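Hypothetical protein (Pseudomonas aeruginosa, PDB 2H9F) probably acts as a methylaconitate isomerase of the PrpF family. Local coordinates at residues Thr19-Leu30 with Ser68-Ser76. Residues are numbered along the deposited sequence; the frame is centred on the assembly and turned at random.
With SO4 (sulfate ion), chain H.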
# COMPACT_ATOMS: atom_id res chain seq x y z
N THR A 19 9.21 -11.11 1.17
CA THR A 19 8.50 -10.23 0.23
C THR A 19 7.16 -9.73 0.83
O THR A 19 6.26 -9.34 0.08
CB THR A 19 8.25 -10.94 -1.12
OG1 THR A 19 7.56 -12.16 -0.86
CG2 THR A 19 9.54 -11.24 -1.85
N SER A 20 7.06 -9.74 2.17
CA SER A 20 5.96 -9.20 2.91
C SER A 20 6.42 -8.18 3.95
O SER A 20 7.59 -8.17 4.33
CB SER A 20 5.24 -10.32 3.68
OG SER A 20 4.65 -11.23 2.78
N LYS A 21 5.48 -7.34 4.40
CA LYS A 21 5.70 -6.44 5.55
C LYS A 21 4.71 -6.85 6.63
O LYS A 21 3.58 -7.19 6.34
CB LYS A 21 5.47 -4.98 5.17
CG LYS A 21 6.51 -4.45 4.22
CD LYS A 21 6.45 -2.92 4.04
CE LYS A 21 5.28 -2.40 3.16
NZ LYS A 21 5.31 -0.94 3.02
N GLY A 22 5.13 -6.77 7.88
CA GLY A 22 4.25 -7.07 8.99
C GLY A 22 4.59 -6.21 10.21
O GLY A 22 5.69 -5.67 10.32
N VAL A 23 3.62 -6.09 11.11
CA VAL A 23 3.80 -5.38 12.34
C VAL A 23 4.03 -6.46 13.36
O VAL A 23 3.19 -7.35 13.48
CB VAL A 23 2.56 -4.55 12.77
CG1 VAL A 23 2.91 -3.76 14.04
CG2 VAL A 23 2.07 -3.61 11.66
N PHE A 24 5.18 -6.40 14.05
CA PHE A 24 5.61 -7.41 14.99
C PHE A 24 5.51 -6.93 16.45
O PHE A 24 5.89 -5.82 16.80
CB PHE A 24 7.05 -7.86 14.70
CG PHE A 24 7.20 -8.75 13.50
CD1 PHE A 24 6.99 -8.26 12.21
CD2 PHE A 24 7.65 -10.03 13.65
CE1 PHE A 24 7.14 -9.06 11.12
CE2 PHE A 24 7.82 -10.84 12.55
CZ PHE A 24 7.56 -10.35 11.29
N PHE A 25 4.97 -7.83 17.28
CA PHE A 25 4.83 -7.57 18.69
C PHE A 25 5.48 -8.66 19.52
O PHE A 25 5.32 -9.83 19.21
CB PHE A 25 3.34 -7.57 19.07
CG PHE A 25 2.55 -6.56 18.34
CD1 PHE A 25 2.01 -6.84 17.10
CD2 PHE A 25 2.34 -5.30 18.90
CE1 PHE A 25 1.27 -5.87 16.40
CE2 PHE A 25 1.55 -4.35 18.24
CZ PHE A 25 1.00 -4.65 16.99
N ARG A 26 6.11 -8.29 20.63
CA ARG A 26 6.33 -9.26 21.72
C ARG A 26 5.06 -9.48 22.50
O ARG A 26 4.36 -8.52 22.83
CB ARG A 26 7.36 -8.78 22.70
CG ARG A 26 8.60 -8.19 22.05
CD ARG A 26 9.70 -7.96 23.04
NE ARG A 26 9.30 -7.09 24.13
CZ ARG A 26 10.07 -6.76 25.16
NH1 ARG A 26 11.30 -7.24 25.26
NH2 ARG A 26 9.57 -5.98 26.12
N LEU A 27 4.76 -10.73 22.87
CA LEU A 27 3.53 -11.00 23.62
C LEU A 27 3.39 -10.12 24.87
O LEU A 27 2.34 -9.55 25.11
CB LEU A 27 3.46 -12.48 24.00
CG LEU A 27 2.27 -12.97 24.81
CD1 LEU A 27 0.94 -12.84 24.06
CD2 LEU A 27 2.57 -14.40 25.23
N GLU A 28 4.47 -9.99 25.63
CA GLU A 28 4.47 -9.20 26.87
C GLU A 28 4.19 -7.71 26.66
O GLU A 28 3.80 -7.03 27.59
CB GLU A 28 5.84 -9.36 27.57
CG GLU A 28 7.03 -8.68 26.83
CD GLU A 28 8.44 -9.13 27.33
OE1 GLU A 28 8.74 -8.74 28.49
OE2 GLU A 28 9.21 -9.83 26.56
N ASP A 29 4.43 -7.19 25.45
CA ASP A 29 4.14 -5.79 25.14
C ASP A 29 2.68 -5.50 24.81
O ASP A 29 2.27 -4.33 24.70
CB ASP A 29 4.99 -5.32 23.97
CG ASP A 29 6.46 -5.26 24.30
OD1 ASP A 29 6.79 -5.17 25.52
OD2 ASP A 29 7.28 -5.29 23.32
N LEU A 30 1.87 -6.54 24.66
CA LEU A 30 0.48 -6.35 24.26
C LEU A 30 -0.32 -5.97 25.47
O LEU A 30 -0.05 -6.43 26.57
CB LEU A 30 -0.12 -7.63 23.65
CG LEU A 30 0.43 -8.07 22.29
CD1 LEU A 30 -0.18 -9.41 21.83
CD2 LEU A 30 0.26 -7.01 21.21
N SER A 68 0.07 -9.02 1.06
CA SER A 68 1.44 -8.97 1.50
C SER A 68 1.75 -7.95 2.59
O SER A 68 2.88 -7.95 3.15
CB SER A 68 2.31 -8.62 0.31
OG SER A 68 2.38 -9.77 -0.51
N THR A 69 0.80 -7.06 2.84
CA THR A 69 1.03 -5.94 3.74
C THR A 69 -0.12 -5.80 4.70
O THR A 69 -0.41 -4.70 5.14
CB THR A 69 1.16 -4.60 2.98
OG1 THR A 69 -0.03 -4.38 2.21
CG2 THR A 69 2.37 -4.58 2.09
N SER A 70 -0.78 -6.90 5.03
CA SER A 70 -1.90 -6.84 5.94
C SER A 70 -1.75 -7.95 6.98
O SER A 70 -2.57 -8.84 7.12
CB SER A 70 -3.21 -6.88 5.17
OG SER A 70 -4.31 -6.85 6.08
N LYS A 71 -0.66 -7.85 7.72
CA LYS A 71 -0.19 -8.91 8.58
C LYS A 71 0.34 -8.42 9.94
O LYS A 71 1.08 -7.48 10.01
CB LYS A 71 0.97 -9.66 7.85
CG LYS A 71 0.63 -10.26 6.50
CD LYS A 71 1.87 -11.01 5.92
CE LYS A 71 1.75 -11.40 4.43
NZ LYS A 71 0.98 -12.59 4.18
N CYS A 72 0.01 -9.16 10.98
CA CYS A 72 0.53 -8.91 12.33
C CYS A 72 1.16 -10.21 12.87
O CYS A 72 0.65 -11.32 12.60
CB CYS A 72 -0.60 -8.49 13.24
SG CYS A 72 -1.10 -6.75 12.99
N VAL A 73 2.21 -10.06 13.66
CA VAL A 73 2.94 -11.21 14.22
C VAL A 73 3.18 -11.00 15.71
O VAL A 73 3.55 -9.90 16.12
CB VAL A 73 4.28 -11.39 13.50
CG1 VAL A 73 5.23 -12.41 14.23
CG2 VAL A 73 4.06 -11.80 12.04
N ILE A 74 2.90 -12.05 16.50
CA ILE A 74 3.27 -12.15 17.93
C ILE A 74 4.41 -13.18 18.09
O ILE A 74 4.31 -14.30 17.59
CB ILE A 74 2.08 -12.60 18.82
CG1 ILE A 74 0.87 -11.65 18.65
CG2 ILE A 74 2.54 -12.62 20.32
CD1 ILE A 74 -0.43 -12.17 19.29
N LEU A 75 5.50 -12.77 18.75
CA LEU A 75 6.57 -13.67 19.21
C LEU A 75 6.59 -13.66 20.73
O LEU A 75 6.28 -12.63 21.37
CB LEU A 75 7.94 -13.24 18.71
CG LEU A 75 8.53 -13.99 17.53
CD1 LEU A 75 7.70 -13.79 16.33
CD2 LEU A 75 9.94 -13.51 17.28
N SER A 76 6.88 -14.83 21.30
CA SER A 76 7.07 -15.01 22.73
C SER A 76 8.13 -16.10 22.92
O SER A 76 8.41 -16.89 21.99
CB SER A 76 5.77 -15.45 23.40
OG SER A 76 5.32 -16.68 22.87
S SO4 H . 12.55 -5.19 28.42
O1 SO4 H . 13.05 -4.91 27.07
O2 SO4 H . 12.18 -6.61 28.54
O3 SO4 H . 13.62 -4.89 29.37
O4 SO4 H . 11.39 -4.35 28.72
O HOH W 1 1.47 -5.68 7.41
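Val23 is bonded through both its backbone N and O to the neighbouring strand: its N donates to Lys71 O, and its O accepts from Val73 N at 2.9 Å, so that it brackets Cys72. Phe25 repeats this pattern two residues on, bracketing Ile74, its N reaching Val73 O at 2.8 Å and its O taking Leu75 N; Leu27 contributes its N alone, to Leu75 O. One residue bonding through N and O to the two residues that flank its partner is the pattern of a parallel bridge. At the other end the register slips: Lys21 N donates to Ser68 O (N-H...O angle 161°), whereas water 1 donates to Lys21 O at 2.8 Å and accepts from Lys71 N at 3.1 Å, bridging the strands where no direct bond forms.

Val73 CB lies over one face of the Phe24 ring, 3.8 Å from the ring centroid and 18° off its normal, a CH-pi contact. With CG1 anti to the backbone N (chi1 168°), Val73 brings this methyl to 3.4 Å from Phe24 CD2. On the opposite face of the sheet, Phe25 turns its ring edge to Cys72 SG, while Ile74 meets Leu30 through their CD1 methyls.

Arg26 grips Asp29 side-on, NE to OD2 and NH2 to OD1, while its NH1 bonds Ala119 O and only weakly the sulfate. Lys21 NZ is satisfied by His58 O and Gly61 O of the second subunit, Lys71 NZ by Gln91.

Strand 7-17 flanks 20-26 and strand 85-92 flanks 71-77, both antiparallel; helix 39-49 packs on Cys72 and Ile74, helix 106-118 on Val73 and Leu75.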